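Local structure of NAD(P)H-flavin oxidoreductase (Staphylococcus epidermidis ATCC 12228, 3GBH) at the interface of chains A and B. The protein probably catalyses FMN-dependent oxidation of NAD(P)H, as a flavin-binding member of the nitroreductase family. Coordinates in Å, arbitrary orientation; residue numbers count along the deposited sequence, not the author numbering. Chains: chain A/B, NAD(P)H-flavin oxidoreductase.

The interface of chains A and B. Residues chain A 203-205, 208; chain B 52, 97, 100-101, 104.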
ATOM      1  N   ARG A 203      16.820 -16.682 -24.786  1.00 22.72           N
ATOM      2  CA  ARG A 203      18.071 -15.943 -24.737  1.00 21.52           C
ATOM      3  C   ARG A 203      19.181 -16.821 -25.260  1.00 22.32           C
ATOM      4  O   ARG A 203      19.125 -18.036 -25.139  1.00 20.74           O
ATOM      5  CB  ARG A 203      18.391 -15.468 -23.332  1.00 23.40           C
ATOM      6  CG  ARG A 203      17.348 -14.481 -22.768  1.00 22.49           C
ATOM      7  CD  ARG A 203      17.455 -13.121 -23.470  1.00 23.53           C
ATOM      8  NE  ARG A 203      16.550 -12.139 -22.866  1.00 19.17           N
ATOM      9  CZ  ARG A 203      15.229 -12.120 -23.043  1.00 24.23           C
ATOM     10  NH1 ARG A 203      14.639 -13.027 -23.806  1.00 23.65           N
ATOM     11  NH2 ARG A 203      14.476 -11.205 -22.423  1.00 25.19           N
ATOM     12  N   LEU A 204      20.165 -16.181 -25.889  1.00 21.76           N
ATOM     13  CA  LEU A 204      21.375 -16.811 -26.355  1.00 22.10           C
ATOM     14  C   LEU A 204      22.129 -17.481 -25.204  1.00 22.05           C
ATOM     15  O   LEU A 204      22.121 -16.982 -24.072  1.00 20.73           O
ATOM     16  CB  LEU A 204      22.288 -15.741 -26.953  1.00 21.56           C
ATOM     17  CG  LEU A 204      21.844 -15.095 -28.267  1.00 23.90           C
ATOM     18  CD1 LEU A 204      22.671 -13.856 -28.580  1.00 23.05           C
ATOM     19  CD2 LEU A 204      21.975 -16.102 -29.352  1.00 17.08           C
ATOM     20  N   PRO A 205      22.807 -18.601 -25.499  1.00 23.00           N
ATOM     21  CA  PRO A 205      23.758 -19.154 -24.547  1.00 23.81           C
ATOM     22  C   PRO A 205      24.770 -18.085 -24.198  1.00 23.02           C
ATOM     23  O   PRO A 205      25.218 -17.357 -25.093  1.00 20.99           O
ATOM     24  CB  PRO A 205      24.458 -20.261 -25.330  1.00 23.13           C
ATOM     25  CG  PRO A 205      23.635 -20.505 -26.515  1.00 27.88           C
ATOM     26  CD  PRO A 205      22.734 -19.375 -26.746  1.00 24.43           C
ATOM     27  N   ASP A 208      27.977 -17.297 -26.199  1.00 23.86           N
ATOM     28  CA  ASP A 208      27.887 -16.513 -27.447  1.00 24.06           C
ATOM     29  C   ASP A 208      27.902 -15.002 -27.228  1.00 23.33           C
ATOM     30  O   ASP A 208      27.908 -14.261 -28.187  1.00 23.61           O
ATOM     31  CB  ASP A 208      26.595 -16.850 -28.194  1.00 23.55           C
ATOM     32  CG  ASP A 208      26.574 -18.270 -28.721  1.00 27.59           C
ATOM     33  OD1 ASP A 208      27.652 -18.889 -28.883  1.00 27.66           O
ATOM     34  OD2 ASP A 208      25.462 -18.769 -28.966  1.00 29.75           O
TER
ATOM     35  N   GLN B  52      19.372  -8.936 -28.702  1.00 22.98           N
ATOM     36  CA  GLN B  52      20.455  -9.211 -27.762  1.00 23.19           C
ATOM     37  C   GLN B  52      21.833  -8.808 -28.314  1.00 22.95           C
ATOM     38  O   GLN B  52      22.710  -9.631 -28.461  1.00 23.86           O
ATOM     39  CB  GLN B  52      20.431 -10.690 -27.434  1.00 24.34           C
ATOM     40  CG  GLN B  52      19.138 -11.123 -26.768  1.00 24.23           C
ATOM     41  CD  GLN B  52      19.017 -12.620 -26.726  1.00 27.85           C
ATOM     42  OE1 GLN B  52      19.797 -13.313 -26.031  1.00 24.99           O
ATOM     43  NE2 GLN B  52      18.090 -13.147 -27.520  1.00 24.29           N
ATOM     44  N   LYS B  97      22.701 -12.798 -35.805  1.00 24.25           N
ATOM     45  CA  LYS B  97      22.248 -13.873 -34.888  1.00 26.06           C
ATOM     46  C   LYS B  97      20.742 -14.151 -34.906  1.00 25.39           C
ATOM     47  O   LYS B  97      20.234 -14.978 -34.121  1.00 26.42           O
ATOM     48  CB  LYS B  97      22.698 -13.560 -33.437  1.00 26.26           C
ATOM     49  CG  LYS B  97      24.259 -13.622 -33.266  1.00 26.18           C
ATOM     50  CD  LYS B  97      24.648 -13.741 -31.815  1.00 28.10           C
ATOM     51  CE  LYS B  97      26.173 -13.665 -31.615  1.00 30.67           C
ATOM     52  NZ  LYS B  97      26.902 -14.689 -32.372  1.00 28.28           N
ATOM     53  N   GLN B 100      19.601 -17.770 -35.462  1.00 26.29           N
ATOM     54  CA  GLN B 100      19.907 -18.571 -34.270  1.00 26.48           C
ATOM     55  C   GLN B 100      18.903 -18.362 -33.164  1.00 25.57           C
ATOM     56  O   GLN B 100      18.380 -19.331 -32.612  1.00 24.73           O
ATOM     57  CB  GLN B 100      21.297 -18.218 -33.724  1.00 26.34           C
ATOM     58  CG  GLN B 100      21.707 -19.076 -32.550  1.00 26.93           C
ATOM     59  CD  GLN B 100      23.003 -18.627 -31.904  1.00 29.54           C
ATOM     60  OE1 GLN B 100      23.698 -17.732 -32.407  1.00 31.60           O
ATOM     61  NE2 GLN B 100      23.335 -19.252 -30.764  1.00 27.91           N
ATOM     62  N   ILE B 101      18.664 -17.087 -32.831  1.00 23.90           N
ATOM     63  CA  ILE B 101      17.796 -16.688 -31.735  1.00 24.29           C
ATOM     64  C   ILE B 101      16.372 -17.156 -31.988  1.00 24.86           C
ATOM     65  O   ILE B 101      15.729 -17.831 -31.145  1.00 26.47           O
ATOM     66  CB  ILE B 101      17.827 -15.111 -31.556  1.00 24.26           C
ATOM     67  CG1 ILE B 101      19.196 -14.652 -31.032  1.00 23.58           C
ATOM     68  CG2 ILE B 101      16.777 -14.614 -30.566  1.00 23.39           C
ATOM     69  CD1 ILE B 101      19.401 -13.115 -31.091  1.00 24.24           C
ATOM     70  N   ASP B 104      16.006 -20.851 -32.053  1.00 24.14           N
ATOM     71  CA  ASP B 104      15.925 -21.352 -30.665  1.00 24.43           C
ATOM     72  C   ASP B 104      14.521 -21.234 -30.099  1.00 23.59           C
ATOM     73  O   ASP B 104      14.057 -22.116 -29.374  1.00 24.50           O
ATOM     74  CB  ASP B 104      16.926 -20.609 -29.750  1.00 25.53           C
ATOM     75  CG  ASP B 104      18.394 -21.030 -29.982  1.00 29.34           C
ATOM     76  OD1 ASP B 104      18.667 -21.903 -30.835  1.00 28.66           O
ATOM     77  OD2 ASP B 104      19.293 -20.462 -29.312  1.00 29.81           O
TER
HETATM   78  O   HOH W   1      29.308 -14.615 -30.612  1.00 34.37           O
HETATM   79  O   HOH W   2      18.915 -20.645 -26.294  1.00 37.81           O
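The amide nitrogen NE2 of B:Gln100 donates a hydrogen bond of 2.8 Å to the carboxylate oxygen OD2 of A:Asp208. Both chains belong to the nitroreductase family, whose members typically form intertwined dimers. Here the C-terminal tail of chain A runs over chain B, and the two-fold repeats the contact with the chains exchanged. B:Gln100 stands on helix 98-107, with CG anti to the backbone N (chi1 -176°) and the chain extended beyond it. This carries its amide towards A:Asp208, whose side chain comes from the opposite direction. The carboxylate oxygen lies almost in the amide plane and is approached nearly along its own C-O axis. The two flat groups are turned 74° apart.

A second bond holds the tail's backbone. A:Leu204 N donates to the side-chain carbonyl OE1 of B:Gln52 at 2.9 Å, nearly straight and on an in-plane lone pair. The aliphatic CD of A:Arg203 packs on the same amide, 3.6 Å from B:Gln52 CD. A:Arg203 also lines an FMN pocket, so this stretch of the tail may couple the dimer contact to the cofactor site.

Between the two bonds, the side chain of A:Leu204 points into chain B. Its CD2 branch touches B:Ile101 CG1 at 3.6 Å and also meets the amide end of B:Gln100. The CD1 branch lies 3.8 Å from CD of B:Lys97, whose chain crosses the leucine at about a right angle.

Two waters also bridge the chains. Water 1 joins B:Lys97 NZ to the backbone O of A:Asp208. Water 2 lies 2.9 Å from A:Arg203 O and 3.0 Å from the carboxylate OD2 of B:Asp104.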